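Local structure of translocator protein BipD (Burkholderia pseudomallei, 3NFT) at residues Ala36-Arg41 / Ala89-Asn94; Glu97-Glu102 / Asn281-Leu286. The protein is required for invasion of epithelial cells and survival within host cells, and probably regulates secretion of the effectors BipB and BipC and their insertion into the target cell membrane. All coordinates share one frame; numbering follows the deposited sequence. Where two conformers were deposited one is given.

Interaction 1 (Ala36-Arg41 / Ala89-Asn94)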
ATOM      1  N   ALA A  36     -10.745 -20.635   7.746  1.00 20.93           N
ATOM      2  CA  ALA A  36     -10.838 -19.298   8.316  1.00 21.46           C
ATOM      3  C   ALA A  36     -12.235 -18.697   8.131  1.00 21.68           C
ATOM      4  O   ALA A  36     -12.474 -17.530   8.499  1.00 24.22           O
ATOM      5  CB  ALA A  36      -9.788 -18.391   7.702  1.00 21.56           C
ATOM      6  N   GLY A  37     -13.159 -19.466   7.573  1.00 20.82           N
ATOM      7  CA  GLY A  37     -14.557 -19.076   7.480  1.00 20.63           C
ATOM      8  C   GLY A  37     -14.972 -18.445   6.171  1.00 18.94           C
ATOM      9  O   GLY A  37     -16.110 -17.995   6.029  1.00 21.21           O
ATOM     10  N   VAL A  38     -14.084 -18.467   5.180  1.00 17.21           N
ATOM     11  CA  VAL A  38     -14.337 -17.824   3.883  1.00 15.99           C
ATOM     12  C   VAL A  38     -14.401 -18.873   2.754  1.00 16.03           C
ATOM     13  O   VAL A  38     -13.443 -19.588   2.518  1.00 16.48           O
ATOM     14  CB  VAL A  38     -13.235 -16.775   3.591  1.00 15.50           C
ATOM     15  CG1 VAL A  38     -13.448 -16.097   2.223  1.00 15.97           C
ATOM     16  CG2 VAL A  38     -13.208 -15.709   4.701  1.00 16.93           C
ATOM     17  N   ASP A  39     -15.546 -18.956   2.077  0.71 14.55           N
ATOM     18  CA  ASP A  39     -15.741 -19.869   0.961  0.71 14.38           C
ATOM     19  C   ASP A  39     -16.572 -19.186  -0.100  0.71 14.53           C
ATOM     20  O   ASP A  39     -17.792 -19.128   0.002  0.71 15.45           O
ATOM     21  CB  ASP A  39     -16.424 -21.157   1.426  0.71 14.64           C
ATOM     22  CG  ASP A  39     -16.507 -22.211   0.327  0.71 14.24           C
ATOM     23  OD1 ASP A  39     -16.919 -23.346   0.641  0.71 16.10           O
ATOM     24  OD2 ASP A  39     -16.203 -21.927  -0.853  0.71 13.32           O
ATOM     25  N   ARG A  40     -15.896 -18.667  -1.125  1.00 14.79           N
ATOM     26  CA  ARG A  40     -16.573 -17.929  -2.172  1.00 14.14           C
ATOM     27  C   ARG A  40     -17.561 -18.745  -2.968  1.00 14.61           C
ATOM     28  O   ARG A  40     -18.435 -18.202  -3.628  1.00 14.33           O
ATOM     29  CB  ARG A  40     -15.564 -17.292  -3.130  1.00 14.48           C
ATOM     30  CG  ARG A  40     -14.628 -18.296  -3.825  1.00 15.50           C
ATOM     31  CD  ARG A  40     -13.651 -17.636  -4.777  1.00 18.11           C
ATOM     32  NE  ARG A  40     -14.296 -17.388  -6.042  1.00 17.90           N
ATOM     33  CZ  ARG A  40     -13.740 -17.482  -7.249  1.00 21.34           C
ATOM     34  NH1 ARG A  40     -12.449 -17.815  -7.421  1.00 22.38           N
ATOM     35  NH2 ARG A  40     -14.501 -17.289  -8.307  1.00 21.31           N
ATOM     36  N   ARG A  41     -17.385 -20.070  -2.976  1.00 14.99           N
ATOM     37  CA  ARG A  41     -18.286 -20.928  -3.717  1.00 15.62           C
ATOM     38  C   ARG A  41     -19.739 -20.820  -3.212  1.00 14.72           C
ATOM     39  O   ARG A  41     -20.679 -21.027  -3.968  1.00 15.77           O
ATOM     40  CB  ARG A  41     -17.807 -22.401  -3.653  1.00 16.11           C
ATOM     41  CG  ARG A  41     -16.386 -22.644  -4.221  1.00 17.88           C
ATOM     42  CD  ARG A  41     -15.833 -24.066  -3.950  1.00 19.32           C
ATOM     43  NE  ARG A  41     -15.973 -24.362  -2.540  1.00 22.23           N
ATOM     44  CZ  ARG A  41     -15.836 -25.569  -2.014  1.00 23.59           C
ATOM     45  NH1 ARG A  41     -15.510 -26.593  -2.791  1.00 23.75           N
ATOM     46  NH2 ARG A  41     -16.034 -25.746  -0.719  1.00 24.89           N
ATOM     47  N   ALA A  89     -19.271 -11.298   2.734  1.00 11.85           N
ATOM     48  CA  ALA A  89     -18.587 -10.030   2.939  1.00 11.80           C
ATOM     49  C   ALA A  89     -18.169  -9.878   4.414  1.00 13.10           C
ATOM     50  O   ALA A  89     -17.064  -9.384   4.726  1.00 14.14           O
ATOM     51  CB  ALA A  89     -19.515  -8.888   2.505  1.00 12.28           C
ATOM     52  N   ARG A  90     -19.038 -10.321   5.318  1.00 13.96           N
ATOM     53  CA  ARG A  90     -18.713 -10.270   6.761  1.00 15.47           C
ATOM     54  C   ARG A  90     -17.509 -11.169   7.069  1.00 14.87           C
ATOM     55  O   ARG A  90     -16.558 -10.767   7.756  1.00 14.82           O
ATOM     56  CB  ARG A  90     -19.916 -10.665   7.614  1.00 17.72           C
ATOM     57  CG  ARG A  90     -21.024  -9.639   7.579  1.00 24.44           C
ATOM     58  CD  ARG A  90     -22.036  -9.861   8.734  1.00 31.85           C
ATOM     59  NE  ARG A  90     -23.402  -9.440   8.396  1.00 38.45           N
ATOM     60  CZ  ARG A  90     -23.783  -8.190   8.121  1.00 42.41           C
ATOM     61  NH1 ARG A  90     -22.916  -7.180   8.111  1.00 43.97           N
ATOM     62  NH2 ARG A  90     -25.059  -7.947   7.838  1.00 44.55           N
ATOM     63  N   ALA A  91     -17.519 -12.365   6.494  1.00 13.87           N
ATOM     64  CA  ALA A  91     -16.432 -13.310   6.721  1.00 13.15           C
ATOM     65  C   ALA A  91     -15.116 -12.786   6.152  1.00 12.46           C
ATOM     66  O   ALA A  91     -14.047 -12.910   6.761  1.00 13.25           O
ATOM     67  CB  ALA A  91     -16.787 -14.671   6.138  1.00 13.22           C
ATOM     68  N   GLN A  92     -15.199 -12.166   4.975  1.00 11.79           N
ATOM     69  CA  GLN A  92     -14.013 -11.597   4.361  1.00 12.12           C
ATOM     70  C   GLN A  92     -13.442 -10.462   5.200  1.00 13.58           C
ATOM     71  O   GLN A  92     -12.227 -10.378   5.418  1.00 13.33           O
ATOM     72  CB  GLN A  92     -14.335 -11.083   2.973  1.00 11.45           C
ATOM     73  CG  GLN A  92     -14.585 -12.118   1.927  1.00 11.59           C
ATOM     74  CD  GLN A  92     -15.037 -11.505   0.608  1.00 12.66           C
ATOM     75  OE1 GLN A  92     -15.897 -10.624   0.596  1.00 12.19           O
ATOM     76  NE2 GLN A  92     -14.471 -11.997  -0.524  1.00 13.20           N
ATOM     77  N   ARG A  93     -14.317  -9.560   5.640  1.00 14.37           N
ATOM     78  CA  ARG A  93     -13.878  -8.436   6.479  1.00 16.59           C
ATOM     79  C   ARG A  93     -13.239  -8.928   7.772  1.00 16.92           C
ATOM     80  O   ARG A  93     -12.210  -8.405   8.215  1.00 17.28           O
ATOM     81  CB  ARG A  93     -15.056  -7.506   6.793  1.00 17.79           C
ATOM     82  CG  ARG A  93     -14.608  -6.215   7.496  1.00 22.59           C
ATOM     83  CD  ARG A  93     -15.730  -5.190   7.676  1.00 27.97           C
ATOM     84  NE  ARG A  93     -15.219  -3.941   8.276  1.00 33.46           N
ATOM     85  CZ  ARG A  93     -14.933  -2.810   7.622  1.00 35.80           C
ATOM     86  NH1 ARG A  93     -15.102  -2.693   6.307  1.00 36.30           N
ATOM     87  NH2 ARG A  93     -14.485  -1.759   8.306  1.00 37.57           N
ATOM     88  N   ASN A  94     -13.866  -9.929   8.387  1.00 17.28           N
ATOM     89  CA  ASN A  94     -13.349 -10.495   9.641  1.00 18.00           C
ATOM     90  C   ASN A  94     -11.937 -11.046   9.443  1.00 17.04           C
ATOM     91  O   ASN A  94     -11.058 -10.830  10.284  1.00 18.07           O
ATOM     92  CB  ASN A  94     -14.259 -11.606  10.164  1.00 18.58           C
ATOM     93  CG  ASN A  94     -15.559 -11.099  10.791  1.00 22.05           C
ATOM     94  OD1 ASN A  94     -16.464 -11.899  11.045  1.00 27.15           O
ATOM     95  ND2 ASN A  94     -15.662  -9.800  11.044  1.00 24.28           N
TER
HETATM   96  O   HOH W   1     -13.616 -15.024   8.544  1.00 22.55           O
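Packing of G37 and V38 against A91 and Q92 is a loop-to-helix contact: the connection between helices 30-35 and 41-56 lies along helix 76-103 in the N-terminal part of this helical bundle. The loop is bounded by two classical helix-end motifs. G37 ends the first helix in a Schellman motif, with a positive phi of 96°, a backbone setting suited to a residue without a side chain. In the conformer of D39 described here, this residue supplies a capping bond to the second helix, its OD2 accepting from R41 N at 3.1 Å.

Between these ends, V38 faces the helix with both methyls, while D39 points away. V38 CG1 is anti to the backbone N (chi1 179°) and meets Q92 CG at 4.1 Å, the two side chains crossing at about a right angle. The other branch, CG2, packs 3.6 Å from A91 O, and A91 CB in turn lies 3.4 Å from G37 O. With CA atoms of V38 and A91 just 5.7 Å apart, the small alanine allows the backbones to approach closely. A bridging water adds polar cohesion, donating to A36 O and A91 O, each at 2.8 Å. H88 and L95 of the same helix also touch V38, which is buried.

On the far side, R41 grips the same D39 carboxylate side-on: NE takes the syn lone pair of OD2, and NH2, somewhat out of the carboxylate plane, reaches OD1 at 2.9 Å with an N-H...O angle of 168°.

Interaction 2 (Glu97-Glu102 / Asn281-Leu286)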
ATOM      1  N   GLU A  97      -9.484  -8.219   9.126  1.00 19.04           N
ATOM      2  CA  GLU A  97      -9.273  -7.616  10.451  1.00 21.19           C
ATOM      3  C   GLU A  97      -8.272  -8.436  11.273  1.00 21.42           C
ATOM      4  O   GLU A  97      -7.411  -7.873  11.961  1.00 21.61           O
ATOM      5  CB  GLU A  97     -10.610  -7.451  11.183  1.00 22.29           C
ATOM      6  CG  GLU A  97     -11.447  -6.320  10.595  1.00 26.77           C
ATOM      7  CD  GLU A  97     -12.848  -6.203  11.192  1.00 32.39           C
ATOM      8  OE1 GLU A  97     -13.233  -7.041  12.040  1.00 36.60           O
ATOM      9  OE2 GLU A  97     -13.569  -5.254  10.813  1.00 36.78           O
ATOM     10  N   ARG A  98      -8.367  -9.767  11.190  1.00 21.75           N
ATOM     11  CA  ARG A  98      -7.414 -10.638  11.900  1.00 22.54           C
ATOM     12  C   ARG A  98      -6.008 -10.500  11.352  1.00 22.12           C
ATOM     13  O   ARG A  98      -5.050 -10.463  12.116  1.00 22.06           O
ATOM     14  CB  ARG A  98      -7.859 -12.103  11.853  1.00 23.48           C
ATOM     15  CG  ARG A  98      -9.187 -12.313  12.540  1.00 27.16           C
ATOM     16  CD  ARG A  98      -9.457 -13.758  12.931  1.00 31.11           C
ATOM     17  NE  ARG A  98      -9.569 -14.678  11.803  1.00 33.11           N
ATOM     18  CZ  ARG A  98     -10.662 -14.849  11.047  1.00 35.09           C
ATOM     19  NH1 ARG A  98     -11.775 -14.142  11.243  1.00 36.59           N
ATOM     20  NH2 ARG A  98     -10.639 -15.732  10.066  1.00 34.85           N
ATOM     21  N   LEU A  99      -5.889 -10.422  10.028  1.00 21.69           N
ATOM     22  CA  LEU A  99      -4.585 -10.228   9.378  1.00 21.18           C
ATOM     23  C   LEU A  99      -3.969  -8.885   9.753  1.00 22.71           C
ATOM     24  O   LEU A  99      -2.765  -8.793  10.019  1.00 23.25           O
ATOM     25  CB  LEU A  99      -4.714 -10.378   7.860  1.00 20.33           C
ATOM     26  CG  LEU A  99      -5.042 -11.800   7.380  1.00 19.54           C
ATOM     27  CD1 LEU A  99      -5.552 -11.811   5.935  1.00 20.00           C
ATOM     28  CD2 LEU A  99      -3.805 -12.714   7.504  1.00 21.50           C
ATOM     29  N   GLU A 100      -4.800  -7.849   9.806  1.00 23.88           N
ATOM     30  CA  GLU A 100      -4.355  -6.514  10.179  1.00 26.66           C
ATOM     31  C   GLU A 100      -3.823  -6.526  11.614  1.00 28.07           C
ATOM     32  O   GLU A 100      -2.774  -5.937  11.919  1.00 28.70           O
ATOM     33  CB  GLU A 100      -5.503  -5.525  10.030  1.00 27.27           C
ATOM     34  CG  GLU A 100      -5.157  -4.111  10.458  1.00 31.58           C
ATOM     35  CD  GLU A 100      -6.269  -3.120  10.171  1.00 35.62           C
ATOM     36  OE1 GLU A 100      -7.306  -3.499   9.571  1.00 37.06           O
ATOM     37  OE2 GLU A 100      -6.106  -1.952  10.582  1.00 39.53           O
ATOM     38  N   THR A 101      -4.541  -7.205  12.494  1.00 29.71           N
ATOM     39  CA  THR A 101      -4.103  -7.344  13.882  1.00 31.58           C
ATOM     40  C   THR A 101      -2.755  -8.068  13.971  1.00 33.81           C
ATOM     41  O   THR A 101      -1.882  -7.653  14.741  1.00 33.98           O
ATOM     42  CB  THR A 101      -5.175  -8.045  14.727  1.00 31.44           C
ATOM     43  OG1 THR A 101      -6.374  -7.262  14.687  1.00 31.32           O
ATOM     44  CG2 THR A 101      -4.722  -8.196  16.177  1.00 32.29           C
ATOM     45  N   GLU A 102      -2.584  -9.125  13.175  1.00 36.31           N
ATOM     46  CA  GLU A 102      -1.296  -9.825  13.042  1.00 38.67           C
ATOM     47  C   GLU A 102      -0.156  -8.883  12.630  1.00 39.64           C
ATOM     48  O   GLU A 102       0.974  -9.037  13.106  1.00 39.66           O
ATOM     49  CB  GLU A 102      -1.402 -10.954  12.008  1.00 39.55           C
ATOM     50  CG  GLU A 102      -1.692 -12.336  12.551  1.00 42.54           C
ATOM     51  CD  GLU A 102      -0.531 -13.299  12.343  1.00 45.73           C
ATOM     52  OE1 GLU A 102      -0.723 -14.300  11.621  1.00 48.00           O
ATOM     53  OE2 GLU A 102       0.572 -13.054  12.889  1.00 47.39           O
ATOM     54  N   ASN A 281      -6.670 -14.085  -3.371  1.00 14.39           N
ATOM     55  CA  ASN A 281      -5.278 -13.766  -3.692  1.00 16.26           C
ATOM     56  C   ASN A 281      -4.678 -12.750  -2.737  1.00 15.66           C
ATOM     57  O   ASN A 281      -3.527 -12.883  -2.318  1.00 16.03           O
ATOM     58  CB  ASN A 281      -5.161 -13.228  -5.108  1.00 17.12           C
ATOM     59  CG  ASN A 281      -5.350 -14.289  -6.159  1.00 21.50           C
ATOM     60  OD1 ASN A 281      -5.282 -15.488  -5.877  1.00 26.62           O
ATOM     61  ND2 ASN A 281      -5.587 -13.856  -7.391  1.00 24.51           N
ATOM     62  N   LEU A 282      -5.457 -11.738  -2.373  1.00 15.48           N
ATOM     63  CA  LEU A 282      -5.033 -10.759  -1.365  1.00 15.89           C
ATOM     64  C   LEU A 282      -4.666 -11.413  -0.035  1.00 15.33           C
ATOM     65  O   LEU A 282      -3.620 -11.122   0.543  1.00 14.84           O
ATOM     66  CB  LEU A 282      -6.099  -9.684  -1.154  1.00 15.94           C
ATOM     67  CG  LEU A 282      -5.905  -8.640  -0.040  1.00 18.31           C
ATOM     68  CD1 LEU A 282      -4.639  -7.783  -0.270  1.00 19.42           C
ATOM     69  CD2 LEU A 282      -7.161  -7.744   0.104  1.00 18.49           C
ATOM     70  N   VAL A 283      -5.514 -12.318   0.422  1.00 14.74           N
ATOM     71  CA  VAL A 283      -5.243 -13.022   1.666  1.00 15.62           C
ATOM     72  C   VAL A 283      -3.975 -13.861   1.538  1.00 15.56           C
ATOM     73  O   VAL A 283      -3.162 -13.900   2.462  1.00 16.38           O
ATOM     74  CB  VAL A 283      -6.424 -13.909   2.094  1.00 16.05           C
ATOM     75  CG1 VAL A 283      -5.994 -14.851   3.258  1.00 18.23           C
ATOM     76  CG2 VAL A 283      -7.583 -13.044   2.458  1.00 18.37           C
ATOM     77  N   LYS A 284      -3.814 -14.558   0.406  1.00 15.23           N
ATOM     78  CA  LYS A 284      -2.608 -15.377   0.189  1.00 16.05           C
ATOM     79  C   LYS A 284      -1.338 -14.516   0.169  1.00 16.51           C
ATOM     80  O   LYS A 284      -0.309 -14.886   0.732  1.00 17.93           O
ATOM     81  CB  LYS A 284      -2.745 -16.191  -1.096  1.00 17.53           C
ATOM     82  CG  LYS A 284      -3.764 -17.331  -0.990  1.00 19.08           C
ATOM     83  CD  LYS A 284      -4.067 -17.976  -2.325  1.00 22.81           C
ATOM     84  CE  LYS A 284      -5.212 -18.983  -2.192  1.00 23.01           C
ATOM     85  NZ  LYS A 284      -5.417 -19.778  -3.437  1.00 24.36           N
ATOM     86  N   VAL A 285      -1.426 -13.339  -0.449  1.00 16.67           N
ATOM     87  CA  VAL A 285      -0.319 -12.382  -0.445  1.00 16.66           C
ATOM     88  C   VAL A 285       0.001 -11.880   0.965  1.00 16.58           C
ATOM     89  O   VAL A 285       1.153 -11.879   1.393  1.00 17.82           O
ATOM     90  CB  VAL A 285      -0.589 -11.187  -1.401  1.00 16.86           C
ATOM     91  CG1 VAL A 285       0.414 -10.067  -1.164  1.00 18.88           C
ATOM     92  CG2 VAL A 285      -0.515 -11.686  -2.830  1.00 17.94           C
ATOM     93  N   LEU A 286      -1.017 -11.479   1.701  1.00 16.36           N
ATOM     94  CA  LEU A 286      -0.829 -10.954   3.044  1.00 16.57           C
ATOM     95  C   LEU A 286      -0.282 -12.020   4.001  1.00 16.98           C
ATOM     96  O   LEU A 286       0.585 -11.721   4.820  1.00 17.04           O
ATOM     97  CB  LEU A 286      -2.143 -10.401   3.592  1.00 16.76           C
ATOM     98  CG  LEU A 286      -2.708  -9.113   2.984  1.00 16.70           C
ATOM     99  CD1 LEU A 286      -4.142  -8.884   3.533  1.00 16.97           C
ATOM    100  CD2 LEU A 286      -1.817  -7.934   3.287  1.00 17.98           C
TER
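E97 O accepts two bonds from T101, one from the backbone N and one from OG1, each 3.0 Å long, on the helix whose L99 packs against V283 and L286. The two donors arrive from opposite faces of the carbonyl plane, OG1 tilted 30° from it. A T101 chi1 of -60° sets OG1 beside its own backbone N, pointing back to the preceding turn, where it adds a second bond to the ordinary helical one.

The contact itself is apolar and buried, summing to 128 Å². A single methyl, L99 CD1, carries it. It lies 4.0 Å from L286 CD1, a methyl-to-methyl approach, and 4.1 Å from V283 CG1; both are ordinary van der Waals separations without evidence of strain. L99 and V283 are set at roughly a right angle, whereas L286 inclines more gently to L99. V283 CG1 is the branch anti to the backbone N (chi1 169°), which turns it to L99. The CA atoms of L99 and L286 are the nearest CA pair, 7.4 Å apart.

L99 also touches S287 and I290, so its neighbours on helix 244-295 are spaced i, i+3, i+4 and i+7. Such spacing is consistent with a knobs-into-holes fit, L99 then being the knob. I130 of helix 121-160 touches L286, bringing a third helix to the site, and E100 makes a salt bridge to K134 of that helix. On another flank, V285 packs on A289 of the second subunit. The partner helix belongs to a predicted coiled coil. Here an N-terminal helix lies on that coiled coil, as expected if the N-terminal domain acts as an intramolecular chaperone masking it in a helical bundle.

Starting from the N terminus, the chain leaves helix 30-35 and passes through 36-41. Interaction 1 closes on helix 76-103 after 47 intervening residues, enclosing helix 41-56 and the small two-stranded hairpin 61-63/66-68. Interaction 2 opens further along that same helix and closes a far longer excursion of 178 residues on helix 244-295, so the two loops follow in series and neither nest nor cross. Their centres are about 12 Å apart, and a probable hydrogen bond of 3.0 Å from R98 NH2 to A36 O joins them directly. Helix 76-103 is thus the shared element, fastened to the N-terminal loop by one contact and to the long C-terminal helix, predicted to form a coiled coil, by the other.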